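Local coordinates for HD domain protein (Enterococcus faecalis, PDB 4LRL) that probably hydrolyses deoxyribonucleoside triphosphates as a metal-binding HD-domain phosphohydrolase whose activity is tuned allosterically by bound nucleotides, at residues 281-285 with 383-387; 353-359 with 440-446. All blocks are in the same frame, centred on the assembly; numbering follows the deposited sequence.

Interaction 1: 281-285 with 383-387; sequences HLLHR and KYYTA
The imidazole of His-281 meets the backbone carbonyl of Tyr-384 where helix 270-291 packs against the end of the short helix 382-385, within the HD-associated region. His-281 ND1 donates to Tyr-384 O at 2.8 Å. The donor stands above the carbonyl plane, 54° out of it, rather than on a lone pair. Next to it, His-281 CE1 comes within 3.1 Å of Thr-386 O, which lies in the plane of the ring at its edge, while Lys-383 O sits over one face, toward the rim. Three carbonyl oxygens thus meet the imidazole, two near its edge and one over a face, and Ala-387 CB lies 4.1 Å from His-281 CE1.

One turn along helix 270-291, Arg-285 meets the phenol. Its CG is anti to the backbone N (chi1 -172°), and a bend at chi2 turns the chain across Tyr-384 at about a right angle, bringing Arg-285 CD to 3.7 Å from Tyr-384 CE2. Farther out, Asp-337 forms a salt bridge with Arg-285 NH2, and Glu-288 is hydrogen-bonded to the hydroxyl of Tyr-384; Ile-339 of helix 338-348 touches the same tyrosine. The two groups are joined directly: Arg-285 NH1 donates to Tyr-384 OH at 3.1 Å, with the oxygen 23° out of the guanidinium plane.

Interaction 2: 353-359 with 440-446; sequences LKSATFT and ERFYFPK. With DGT (2'-deoxyguanosine-5'-triphosphate), chain R.
Phe-444 lays one ring face over the backbone of strand 354-357, with its CE1 3.7 Å from Lys-354 CB and its CE2 4.0 Å from Ala-356 CB. Its CG lies between the backbone N and the carbonyl carbon (chi1 50°), folding the ring across the neighbouring strand. Phe-358 reaches back similarly: Glu-440 CB makes a CH-pi contact over its face, 3.8 Å from the centroid. On the face bearing Ser-355, that residue's CB stands over the Tyr-443 ring, 3.5 Å from its centroid.

Strands 354-357 and 441-444 run antiparallel in a three-stranded sheet, with 441-444 in the middle and 387-389 beyond it. Lys-354 with Phe-444 and Ala-356 with Phe-442 are hydrogen-bonded pairs, and Phe-358 N to Glu-440 O continues the ladder.

Beside Tyr-443, Arg-441 NH1 donates to Ser-355 OG at 3.0 Å, while Thr-357 CG2 covers the centre of one guanidinium face. At the far end, Lys-446, extended, and Lys-354, bent at chi2, reach dGTP: Lys-354 NZ hydrogen-bonds O1B of the beta-phosphate (2.7 Å), Lys-446 NZ O2G of the gamma-phosphate (3.3 Å). Arg-350 of the same chain, and Lys-38 and Arg-68 of the second subunit, also hydrogen-bond this nucleotide.

How the interactions relate
Both contacts are partly buried and belong to the HD-associated region, and they are joined through one run of chain. After helix 382-385, residues 386-387 of interaction 1 lead into strand 387-389, which pairs with 441-444 of interaction 2; Ala-387 O lies 2.8 Å from Tyr-443 N, a probable hydrogen bond. Helix 270-291 also serves both, since Leu-353 packs on its Val-277 and Ile-278. The chemistry differs with place: interaction 1 buries 303 Å² and relies on polar side-chain bonds at a helix end, whereas interaction 2 buries 799 Å² through a backbone ladder with aromatic packing. The nucleotide is bound at interaction 2 and not at interaction 1.

Interaction 1: 281-285 with 383-387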
loop_
_atom_site.group_PDB
_atom_site.type_symbol
_atom_site.label_atom_id
_atom_site.label_comp_id
_atom_site.label_asym_id
_atom_site.label_seq_id
_atom_site.Cartn_x
_atom_site.Cartn_y
_atom_site.Cartn_z
ATOM N N HIS C 281 -14.061 -29.593 20.881
ATOM C CA HIS C 281 -14.087 -30.922 21.463
ATOM C C HIS C 281 -13.269 -30.999 22.746
ATOM O O HIS C 281 -13.618 -31.736 23.676
ATOM C CB HIS C 281 -13.598 -31.932 20.438
ATOM C CG HIS C 281 -14.543 -32.130 19.296
ATOM N ND1 HIS C 281 -14.220 -32.882 18.187
ATOM C CD2 HIS C 281 -15.807 -31.680 19.095
ATOM C CE1 HIS C 281 -15.253 -32.903 17.361
ATOM N NE2 HIS C 281 -16.228 -32.180 17.886
ATOM N N LEU C 282 -12.184 -30.227 22.784
ATOM C CA LEU C 282 -11.359 -30.067 23.976
ATOM C C LEU C 282 -12.160 -29.524 25.154
ATOM O O LEU C 282 -12.092 -30.059 26.253
ATOM C CB LEU C 282 -10.184 -29.136 23.669
ATOM C CG LEU C 282 -9.291 -28.631 24.802
ATOM C CD1 LEU C 282 -8.618 -29.789 25.499
ATOM C CD2 LEU C 282 -8.260 -27.625 24.244
ATOM N N LEU C 283 -12.924 -28.467 24.920
ATOM C CA LEU C 283 -13.742 -27.893 25.975
ATOM C C LEU C 283 -14.864 -28.852 26.344
ATOM O O LEU C 283 -15.239 -28.964 27.515
ATOM C CB LEU C 283 -14.310 -26.531 25.552
ATOM C CG LEU C 283 -13.299 -25.397 25.326
ATOM C CD1 LEU C 283 -13.985 -24.227 24.672
ATOM C CD2 LEU C 283 -12.623 -24.954 26.625
ATOM N N HIS C 284 -15.393 -29.544 25.339
ATOM C CA HIS C 284 -16.467 -30.489 25.579
ATOM C C HIS C 284 -15.997 -31.640 26.473
ATOM O O HIS C 284 -16.705 -32.035 27.402
ATOM C CB HIS C 284 -17.038 -31.019 24.267
ATOM C CG HIS C 284 -18.282 -31.831 24.447
ATOM N ND1 HIS C 284 -18.498 -33.024 23.788
ATOM C CD2 HIS C 284 -19.362 -31.639 25.245
ATOM C CE1 HIS C 284 -19.667 -33.519 24.154
ATOM N NE2 HIS C 284 -20.210 -32.699 25.037
ATOM N N ARG C 285 -14.797 -32.148 26.192
ATOM C CA ARG C 285 -14.202 -33.240 26.956
ATOM C C ARG C 285 -13.970 -32.840 28.397
ATOM O O ARG C 285 -14.229 -33.619 29.303
ATOM C CB ARG C 285 -12.878 -33.698 26.323
ATOM C CG ARG C 285 -12.273 -34.967 26.938
ATOM C CD ARG C 285 -13.221 -36.177 26.862
ATOM N NE ARG C 285 -12.587 -37.388 27.381
ATOM C CZ ARG C 285 -13.212 -38.554 27.563
ATOM N NH1 ARG C 285 -14.503 -38.683 27.269
ATOM N NH2 ARG C 285 -12.548 -39.597 28.045
ATOM N N LYS C 383 -16.128 -39.272 18.129
ATOM C CA LYS C 383 -16.846 -38.161 18.741
ATOM C C LYS C 383 -15.953 -36.930 18.962
ATOM O O LYS C 383 -16.453 -35.807 18.993
ATOM C CB LYS C 383 -17.514 -38.580 20.046
ATOM C CG LYS C 383 -18.617 -39.601 19.878
ATOM C CD LYS C 383 -19.765 -39.347 20.858
ATOM C CE LYS C 383 -20.748 -40.518 20.925
ATOM N NZ LYS C 383 -20.178 -41.661 21.683
ATOM N N TYR C 384 -14.642 -37.154 19.091
ATOM C CA TYR C 384 -13.677 -36.093 19.391
ATOM C C TYR C 384 -12.712 -35.847 18.251
ATOM O O TYR C 384 -12.096 -34.779 18.168
ATOM C CB TYR C 384 -12.899 -36.400 20.678
ATOM C CG TYR C 384 -13.802 -36.649 21.867
ATOM C CD1 TYR C 384 -14.213 -37.940 22.190
ATOM C CD2 TYR C 384 -14.276 -35.589 22.648
ATOM C CE1 TYR C 384 -15.055 -38.178 23.263
ATOM C CE2 TYR C 384 -15.126 -35.818 23.731
ATOM C CZ TYR C 384 -15.505 -37.117 24.025
ATOM O OH TYR C 384 -16.326 -37.370 25.095
ATOM N N TYR C 385 -12.588 -36.820 17.361
ATOM C CA TYR C 385 -11.612 -36.708 16.288
ATOM C C TYR C 385 -12.203 -36.479 14.902
ATOM O O TYR C 385 -11.461 -36.418 13.925
ATOM C CB TYR C 385 -10.633 -37.887 16.327
ATOM C CG TYR C 385 -9.703 -37.760 17.502
ATOM C CD1 TYR C 385 -9.944 -38.465 18.684
ATOM C CD2 TYR C 385 -8.611 -36.883 17.456
ATOM C CE1 TYR C 385 -9.099 -38.332 19.778
ATOM C CE2 TYR C 385 -7.760 -36.735 18.549
ATOM C CZ TYR C 385 -8.013 -37.466 19.706
ATOM O OH TYR C 385 -7.189 -37.323 20.793
ATOM N N THR C 386 -13.531 -36.347 14.829
ATOM C CA THR C 386 -14.216 -36.007 13.586
ATOM C C THR C 386 -15.288 -34.965 13.852
ATOM O O THR C 386 -15.728 -34.784 14.980
ATOM C CB THR C 386 -14.905 -37.235 12.894
ATOM O OG1 THR C 386 -16.081 -37.633 13.621
ATOM C CG2 THR C 386 -13.960 -38.411 12.748
ATOM N N ALA C 387 -15.712 -34.288 12.795
ATOM C CA ALA C 387 -16.828 -33.363 12.877
ATOM C C ALA C 387 -17.437 -33.142 11.509
ATOM O O ALA C 387 -16.838 -33.472 10.484
ATOM C CB ALA C 387 -16.385 -32.015 13.476
#

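Interaction 2: 353-359 with 440-446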
loop_
_atom_site.group_PDB
_atom_site.type_symbol
_atom_site.label_atom_id
_atom_site.label_comp_id
_atom_site.label_asym_id
_atom_site.label_seq_id
_atom_site.Cartn_x
_atom_site.Cartn_y
_atom_site.Cartn_z
ATOM N N LEU C 353 -7.360 -30.664 12.683
ATOM C CA LEU C 353 -7.997 -31.739 11.945
ATOM C C LEU C 353 -8.012 -31.359 10.463
ATOM O O LEU C 353 -8.182 -30.190 10.118
ATOM C CB LEU C 353 -9.425 -31.961 12.444
ATOM C CG LEU C 353 -9.647 -32.540 13.847
ATOM C CD1 LEU C 353 -11.124 -32.844 14.048
ATOM C CD2 LEU C 353 -8.839 -33.809 14.099
ATOM N N LYS C 354 -7.815 -32.348 9.597
ATOM C CA LYS C 354 -7.946 -32.179 8.157
ATOM C C LYS C 354 -9.429 -32.311 7.804
ATOM O O LYS C 354 -10.214 -32.791 8.621
ATOM C CB LYS C 354 -7.104 -33.248 7.456
ATOM C CG LYS C 354 -6.769 -32.994 5.994
ATOM C CD LYS C 354 -5.688 -31.918 5.788
ATOM C CE LYS C 354 -5.541 -31.596 4.290
ATOM N NZ LYS C 354 -4.526 -30.535 3.963
ATOM N N SER C 355 -9.817 -31.884 6.604
ATOM C CA SER C 355 -11.215 -31.961 6.171
ATOM C C SER C 355 -11.401 -32.207 4.677
ATOM O O SER C 355 -10.517 -31.941 3.865
ATOM C CB SER C 355 -11.981 -30.696 6.553
ATOM O OG SER C 355 -11.485 -29.572 5.841
ATOM N N ALA C 356 -12.582 -32.707 4.331
ATOM C CA ALA C 356 -12.979 -32.891 2.945
ATOM C C ALA C 356 -14.388 -32.344 2.791
ATOM O O ALA C 356 -15.219 -32.494 3.681
ATOM C CB ALA C 356 -12.928 -34.379 2.561
ATOM N N THR C 357 -14.658 -31.699 1.666
ATOM C CA THR C 357 -16.008 -31.203 1.397
ATOM C C THR C 357 -16.940 -32.336 0.993
ATOM O O THR C 357 -16.488 -33.401 0.562
ATOM C CB THR C 357 -16.012 -30.181 0.263
ATOM O OG1 THR C 357 -15.401 -30.766 -0.890
ATOM C CG2 THR C 357 -15.253 -28.942 0.668
ATOM N N PHE C 358 -18.236 -32.104 1.159
ATOM C CA PHE C 358 -19.272 -32.950 0.577
ATOM C C PHE C 358 -20.477 -32.053 0.330
ATOM O O PHE C 358 -20.608 -31.017 0.977
ATOM C CB PHE C 358 -19.601 -34.165 1.466
ATOM C CG PHE C 358 -20.206 -33.812 2.788
ATOM C CD1 PHE C 358 -21.586 -33.763 2.944
ATOM C CD2 PHE C 358 -19.398 -33.537 3.884
ATOM C CE1 PHE C 358 -22.150 -33.435 4.174
ATOM C CE2 PHE C 358 -19.953 -33.206 5.118
ATOM C CZ PHE C 358 -21.331 -33.161 5.263
ATOM N N THR C 359 -21.336 -32.414 -0.615
ATOM C CA THR C 359 -22.392 -31.479 -1.026
ATOM C C THR C 359 -23.745 -31.724 -0.362
ATOM O O THR C 359 -24.483 -30.775 -0.071
ATOM C CB THR C 359 -22.545 -31.371 -2.574
ATOM O OG1 THR C 359 -22.253 -32.634 -3.183
ATOM C CG2 THR C 359 -21.595 -30.311 -3.138
ATOM N N GLU C 440 -20.038 -27.708 3.233
ATOM C CA GLU C 440 -20.195 -28.757 4.230
ATOM C C GLU C 440 -18.857 -29.475 4.298
ATOM O O GLU C 440 -18.345 -29.943 3.278
ATOM C CB GLU C 440 -21.292 -29.771 3.848
ATOM C CG GLU C 440 -22.724 -29.246 3.770
ATOM C CD GLU C 440 -23.324 -28.905 5.125
ATOM O OE1 GLU C 440 -23.018 -29.601 6.120
ATOM O OE2 GLU C 440 -24.117 -27.938 5.185
ATOM N N ARG C 441 -18.294 -29.560 5.494
ATOM C CA ARG C 441 -17.039 -30.283 5.671
ATOM C C ARG C 441 -17.088 -31.416 6.689
ATOM O O ARG C 441 -17.798 -31.345 7.698
ATOM C CB ARG C 441 -15.904 -29.321 6.004
ATOM C CG ARG C 441 -15.326 -28.672 4.774
ATOM C CD ARG C 441 -14.292 -27.595 5.094
ATOM N NE ARG C 441 -13.942 -26.914 3.857
ATOM C CZ ARG C 441 -13.043 -27.357 2.987
ATOM N NH1 ARG C 441 -12.368 -28.478 3.222
ATOM N NH2 ARG C 441 -12.819 -26.672 1.879
ATOM N N PHE C 442 -16.316 -32.458 6.398
ATOM C CA PHE C 442 -16.087 -33.554 7.319
ATOM C C PHE C 442 -14.633 -33.505 7.794
ATOM O O PHE C 442 -13.695 -33.483 6.988
ATOM C CB PHE C 442 -16.411 -34.884 6.633
ATOM C CG PHE C 442 -16.064 -36.086 7.449
ATOM C CD1 PHE C 442 -16.683 -36.314 8.680
ATOM C CD2 PHE C 442 -15.122 -36.998 6.988
ATOM C CE1 PHE C 442 -16.365 -37.434 9.449
ATOM C CE2 PHE C 442 -14.798 -38.139 7.741
ATOM C CZ PHE C 442 -15.420 -38.358 8.977
ATOM N N TYR C 443 -14.447 -33.468 9.105
ATOM C CA TYR C 443 -13.129 -33.255 9.663
ATOM C C TYR C 443 -12.598 -34.556 10.217
ATOM O O TYR C 443 -13.348 -35.338 10.775
ATOM C CB TYR C 443 -13.172 -32.162 10.740
ATOM C CG TYR C 443 -13.152 -30.764 10.169
ATOM C CD1 TYR C 443 -14.336 -30.092 9.853
ATOM C CD2 TYR C 443 -11.945 -30.119 9.930
ATOM C CE1 TYR C 443 -14.306 -28.785 9.314
ATOM C CE2 TYR C 443 -11.902 -28.835 9.389
ATOM C CZ TYR C 443 -13.082 -28.176 9.081
ATOM O OH TYR C 443 -13.004 -26.907 8.549
ATOM N N PHE C 444 -11.296 -34.780 10.063
ATOM C CA PHE C 444 -10.672 -36.042 10.486
ATOM C C PHE C 444 -9.193 -35.823 10.761
ATOM O O PHE C 444 -8.614 -34.842 10.266
ATOM C CB PHE C 444 -10.850 -37.125 9.413
ATOM C CG PHE C 444 -10.464 -36.684 8.028
ATOM C CD1 PHE C 444 -9.140 -36.792 7.586
ATOM C CD2 PHE C 444 -11.421 -36.160 7.159
ATOM C CE1 PHE C 444 -8.777 -36.386 6.293
ATOM C CE2 PHE C 444 -11.070 -35.747 5.869
ATOM C CZ PHE C 444 -9.744 -35.862 5.436
ATOM N N PRO C 445 -8.571 -36.727 11.550
ATOM C CA PRO C 445 -7.139 -36.563 11.799
ATOM C C PRO C 445 -6.353 -36.671 10.509
ATOM O O PRO C 445 -6.634 -37.539 9.684
ATOM C CB PRO C 445 -6.802 -37.724 12.741
ATOM C CG PRO C 445 -8.114 -38.074 13.377
ATOM C CD PRO C 445 -9.112 -37.888 12.282
ATOM N N LYS C 446 -5.404 -35.760 10.338
ATOM C CA LYS C 446 -4.464 -35.791 9.224
ATOM C C LYS C 446 -3.802 -37.165 9.072
ATOM O O LYS C 446 -3.639 -37.661 7.950
ATOM C CB LYS C 446 -3.392 -34.702 9.394
ATOM C CG LYS C 446 -2.498 -34.522 8.173
ATOM C CD LYS C 446 -1.513 -33.352 8.310
ATOM C CE LYS C 446 -0.447 -33.430 7.215
ATOM N NZ LYS C 446 0.247 -32.133 6.949
HETATM P PG DGT R . -0.199 -29.376 4.188
HETATM O O1G DGT R . -0.273 -28.606 2.881
HETATM O O2G DGT R . -0.465 -30.867 4.032
HETATM O O3G DGT R . 1.009 -29.034 5.045
HETATM O O3B DGT R . -1.438 -28.893 5.108
HETATM P PB DGT R . -2.297 -27.580 4.802
HETATM O O1B DGT R . -3.653 -28.000 4.299
HETATM O O2B DGT R . -1.470 -26.597 4.011
HETATM O O3A DGT R . -2.499 -26.981 6.276
HETATM P PA DGT R . -1.380 -26.240 7.154
HETATM O O1A DGT R . -1.582 -26.710 8.567
HETATM O O2A DGT R . -0.008 -26.302 6.565
HETATM O "O5'" DGT R . -1.874 -24.705 7.122
HETATM C "C5'" DGT R . -2.249 -24.023 5.929
HETATM C "C4'" DGT R . -1.599 -22.642 5.886
HETATM O "O4'" DGT R . -1.627 -21.959 7.151
HETATM C "C3'" DGT R . -0.116 -22.752 5.563
HETATM O "O3'" DGT R . 0.125 -23.015 4.169
HETATM C "C2'" DGT R . 0.437 -21.429 6.078
HETATM C "C1'" DGT R . -0.534 -21.030 7.192
HETATM N N9 DGT R . 0.111 -21.043 8.528
HETATM C C8 DGT R . 0.101 -20.015 9.402
HETATM N N7 DGT R . 0.767 -20.318 10.550
HETATM C C5 DGT R . 1.217 -21.579 10.413
HETATM C C6 DGT R . 2.013 -22.535 11.234
HETATM O O6 DGT R . 2.435 -22.262 12.375
HETATM N N1 DGT R . 2.265 -23.737 10.735
HETATM C C2 DGT R . 1.856 -24.118 9.520
HETATM N N2 DGT R . 2.181 -25.364 9.121
HETATM N N3 DGT R . 1.122 -23.315 8.703
HETATM C C4 DGT R . 0.784 -22.050 9.086
HETATM O O HOH W 1 -19.275 -28.338 0.510
#